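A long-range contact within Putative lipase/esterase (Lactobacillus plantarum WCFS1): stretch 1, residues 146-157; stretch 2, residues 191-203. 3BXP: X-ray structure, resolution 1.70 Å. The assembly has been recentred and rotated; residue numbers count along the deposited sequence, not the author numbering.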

# COMPACT_ATOMS: atom_id res chain seq x y z
N GLY B 146 29.20 10.26 -0.92
CA GLY B 146 27.91 10.38 -1.56
C GLY B 146 26.89 9.70 -0.69
O GLY B 146 27.22 8.81 0.11
N GLN B 147 25.65 10.14 -0.81
CA GLN B 147 24.54 9.49 -0.11
C GLN B 147 23.26 9.58 -0.91
O GLN B 147 23.03 10.47 -1.67
CB GLN B 147 24.34 10.03 1.30
CG GLN B 147 24.23 11.54 1.41
CD GLN B 147 24.24 12.00 2.86
OE1 GLN B 147 25.24 11.84 3.58
NE2 GLN B 147 23.12 12.55 3.32
N HIS B 148 22.44 8.57 -0.73
CA HIS B 148 21.14 8.52 -1.37
C HIS B 148 20.14 9.35 -0.60
O HIS B 148 20.31 9.67 0.58
CB HIS B 148 20.70 7.07 -1.55
CG HIS B 148 20.38 6.37 -0.27
ND1 HIS B 148 21.34 6.01 0.64
CD2 HIS B 148 19.19 5.95 0.23
CE1 HIS B 148 20.75 5.44 1.68
NE2 HIS B 148 19.45 5.37 1.44
N ALA B 149 19.14 9.77 -1.35
CA ALA B 149 18.08 10.65 -0.85
C ALA B 149 16.79 9.88 -0.56
O ALA B 149 15.93 10.35 0.17
CB ALA B 149 17.82 11.64 -1.94
N ALA B 150 16.66 8.74 -1.22
CA ALA B 150 15.42 7.91 -1.17
C ALA B 150 15.64 6.56 -1.79
O ALA B 150 16.63 6.33 -2.49
CB ALA B 150 14.25 8.59 -1.89
N ILE B 151 14.67 5.68 -1.57
CA ILE B 151 14.74 4.32 -2.13
C ILE B 151 13.38 3.97 -2.71
O ILE B 151 12.35 4.54 -2.33
CB ILE B 151 15.23 3.20 -1.07
CG1 ILE B 151 14.15 2.84 -0.03
CG2 ILE B 151 16.55 3.64 -0.42
CD1 ILE B 151 14.53 1.65 0.89
N ILE B 152 13.44 3.05 -3.65
CA ILE B 152 12.25 2.42 -4.25
C ILE B 152 12.47 0.93 -4.10
O ILE B 152 13.58 0.45 -4.37
CB ILE B 152 12.11 2.77 -5.78
CG1 ILE B 152 11.70 4.25 -5.97
CG2 ILE B 152 11.09 1.86 -6.44
CD1 ILE B 152 11.80 4.73 -7.41
N LEU B 153 11.44 0.24 -3.61
CA LEU B 153 11.49 -1.21 -3.45
C LEU B 153 10.35 -1.88 -4.15
O LEU B 153 9.19 -1.55 -3.90
CB LEU B 153 11.48 -1.63 -1.96
CG LEU B 153 12.60 -1.09 -1.06
CD1 LEU B 153 12.32 -1.48 0.39
CD2 LEU B 153 13.93 -1.72 -1.54
N GLY B 154 10.67 -2.79 -5.07
CA GLY B 154 9.63 -3.63 -5.72
C GLY B 154 9.78 -5.08 -5.31
O GLY B 154 10.89 -5.65 -5.40
N TYR B 155 8.69 -5.66 -4.85
CA TYR B 155 8.68 -7.01 -4.33
C TYR B 155 10.01 -7.34 -3.61
O TYR B 155 10.63 -8.36 -3.91
CB TYR B 155 8.40 -8.03 -5.45
CG TYR B 155 9.07 -7.79 -6.78
CD1 TYR B 155 8.61 -6.83 -7.64
CD2 TYR B 155 10.14 -8.54 -7.19
CE1 TYR B 155 9.20 -6.63 -8.89
CE2 TYR B 155 10.76 -8.35 -8.43
CZ TYR B 155 10.29 -7.40 -9.25
OH TYR B 155 10.86 -7.21 -10.48
N PRO B 156 10.39 -6.55 -2.59
CA PRO B 156 11.71 -6.78 -2.03
C PRO B 156 11.76 -7.94 -1.08
O PRO B 156 10.82 -8.18 -0.35
CB PRO B 156 11.92 -5.55 -1.19
CG PRO B 156 10.54 -5.19 -0.73
CD PRO B 156 9.72 -5.40 -1.94
N VAL B 157 12.87 -8.66 -1.12
CA VAL B 157 13.24 -9.51 0.01
C VAL B 157 13.69 -8.60 1.13
O VAL B 157 14.52 -7.69 0.92
CB VAL B 157 14.33 -10.52 -0.36
CG1 VAL B 157 14.84 -11.28 0.88
CG2 VAL B 157 13.86 -11.49 -1.50
N SER B 191 16.51 6.68 8.42
CA SER B 191 16.36 5.95 7.16
C SER B 191 15.78 6.93 6.13
O SER B 191 14.94 7.76 6.48
CB SER B 191 15.44 4.74 7.30
OG SER B 191 16.03 3.73 8.10
N LYS B 192 16.22 6.86 4.87
CA LYS B 192 15.67 7.80 3.85
C LYS B 192 14.29 7.30 3.42
O LYS B 192 13.95 6.13 3.58
CB LYS B 192 16.55 7.87 2.61
CG LYS B 192 17.99 8.27 2.84
CD LYS B 192 18.10 9.61 3.55
CE LYS B 192 19.59 9.90 3.88
NZ LYS B 192 19.80 11.28 4.42
N PRO B 193 13.46 8.20 2.89
CA PRO B 193 12.12 7.84 2.45
C PRO B 193 12.10 6.69 1.42
O PRO B 193 12.99 6.54 0.58
CB PRO B 193 11.61 9.15 1.82
CG PRO B 193 12.31 10.18 2.57
CD PRO B 193 13.71 9.63 2.73
N ALA B 194 11.00 5.96 1.46
CA ALA B 194 10.85 4.83 0.59
C ALA B 194 9.46 4.74 -0.07
O ALA B 194 8.44 5.00 0.52
CB ALA B 194 11.16 3.52 1.36
N PHE B 195 9.50 4.36 -1.32
CA PHE B 195 8.33 3.90 -2.06
C PHE B 195 8.47 2.42 -2.21
O PHE B 195 9.41 1.90 -2.83
CB PHE B 195 8.28 4.62 -3.44
CG PHE B 195 7.11 4.23 -4.33
CD1 PHE B 195 7.12 3.09 -5.11
CD2 PHE B 195 6.00 5.05 -4.42
CE1 PHE B 195 6.06 2.76 -5.89
CE2 PHE B 195 4.94 4.71 -5.20
CZ PHE B 195 4.97 3.55 -5.95
N VAL B 196 7.49 1.71 -1.69
CA VAL B 196 7.48 0.25 -1.70
C VAL B 196 6.23 -0.23 -2.45
O VAL B 196 5.12 0.28 -2.25
CB VAL B 196 7.48 -0.29 -0.25
CG1 VAL B 196 7.54 -1.81 -0.16
CG2 VAL B 196 8.57 0.32 0.61
N TRP B 197 6.41 -1.20 -3.31
CA TRP B 197 5.26 -1.86 -4.00
C TRP B 197 5.49 -3.34 -4.11
O TRP B 197 6.63 -3.84 -4.13
CB TRP B 197 4.95 -1.25 -5.37
CG TRP B 197 5.93 -1.57 -6.42
CD1 TRP B 197 7.11 -0.92 -6.67
CD2 TRP B 197 5.88 -2.66 -7.36
NE1 TRP B 197 7.77 -1.50 -7.69
CE2 TRP B 197 7.05 -2.59 -8.13
CE3 TRP B 197 5.00 -3.71 -7.59
CZ2 TRP B 197 7.32 -3.50 -9.15
CZ3 TRP B 197 5.26 -4.60 -8.63
CH2 TRP B 197 6.41 -4.49 -9.38
N GLN B 198 4.39 -4.07 -4.15
CA GLN B 198 4.44 -5.50 -4.39
C GLN B 198 3.10 -5.95 -4.87
O GLN B 198 2.14 -5.23 -4.80
CB GLN B 198 4.83 -6.25 -3.11
CG GLN B 198 5.03 -7.76 -3.27
CD GLN B 198 5.86 -8.37 -2.14
OE1 GLN B 198 5.98 -7.80 -1.06
NE2 GLN B 198 6.38 -9.57 -2.38
N THR B 199 3.00 -7.18 -5.34
CA THR B 199 1.66 -7.73 -5.61
C THR B 199 1.20 -8.65 -4.51
O THR B 199 1.99 -9.33 -3.89
CB THR B 199 1.54 -8.45 -6.95
OG1 THR B 199 2.33 -9.66 -6.92
CG2 THR B 199 2.00 -7.55 -8.08
N ALA B 200 -0.11 -8.62 -4.27
CA ALA B 200 -0.68 -9.32 -3.12
C ALA B 200 -0.51 -10.83 -3.28
O ALA B 200 -0.41 -11.57 -2.29
CB ALA B 200 -2.17 -8.96 -2.95
N THR B 201 -0.47 -11.23 -4.54
CA THR B 201 -0.54 -12.64 -4.97
C THR B 201 0.85 -13.23 -5.28
O THR B 201 0.95 -14.35 -5.78
CB THR B 201 -1.38 -12.80 -6.28
OG1 THR B 201 -0.78 -12.05 -7.36
CG2 THR B 201 -2.82 -12.35 -6.09
N ASP B 202 1.89 -12.45 -5.02
CA ASP B 202 3.30 -12.86 -5.23
C ASP B 202 3.65 -14.24 -4.64
O ASP B 202 3.57 -14.48 -3.45
CB ASP B 202 4.24 -11.78 -4.64
CG ASP B 202 5.63 -11.78 -5.28
OD1 ASP B 202 6.09 -12.88 -5.63
OD2 ASP B 202 6.28 -10.69 -5.37
N GLU B 203 4.07 -15.14 -5.51
CA GLU B 203 4.32 -16.50 -5.09
C GLU B 203 5.83 -16.78 -5.07
O GLU B 203 6.26 -17.90 -4.79
CB GLU B 203 3.58 -17.48 -6.02

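Two parallel strands, the first ending at Gly154 and the second running from Ala194 to Thr199, form the frame of this contact, and the three residues that cover the most surface, Lys192, Tyr155 and Trp197, sit at its ends. In between, the backbone does the regular work. Ile151, Leu153 and Tyr155 each donate an N-H to the second stretch, from Ile151 N to Pro193 O (2.9 Å), Leu153 N to Phe195 O (2.7 Å) and Tyr155 N to Trp197 O (2.8 Å). The ladder is completed by Phe195 N to Ile151 O (3.0 Å) and Trp197 N to Leu153 O (2.9 Å). Side chains in register then share a face: Ile151 and Leu153 with Ala194 and Val196 on one, Ile152 with Phe195 and Trp197 on the other.

Trp197 shows what a glycine partner permits. Its p rotamer, with chi1 at 73°, lays the indole over Gly154, whose CA lies 3.7 Å from the centroid of the five-membered ring and close to its normal. An ideal CB on Gly154 would fall 2.8 Å from Trp197 NE1, a clash, so this packing depends on the bare backbone.

Tyr155 extends the same cluster from just beyond the strand. Its ring edge approaches the face of the Trp197 six-membered ring, offset, with planes at 80° and Tyr155 CE1 3.6 Å from Trp197 CH2. Nearby, Tyr155 CB lies 3.4 Å from Asp202 OD2, an oxygen that also accepts a hydrogen bond from Gln198 NE2 (3.2 Å).

At the other end, Lys192 meets the first stretch mainly through its aliphatic length, and its amine makes no hydrogen bond or salt bridge across this contact. Lys192 CB packs 3.5 Å from Ala149 O, Lys192 CG lies 3.5 Å from His148 NE2, and Lys192 CE is 3.4 Å from His148 O. The extended outer chain carries Lys192 NZ to 3.7 Å from Gln147 NE2, with no hydrogen bond between them.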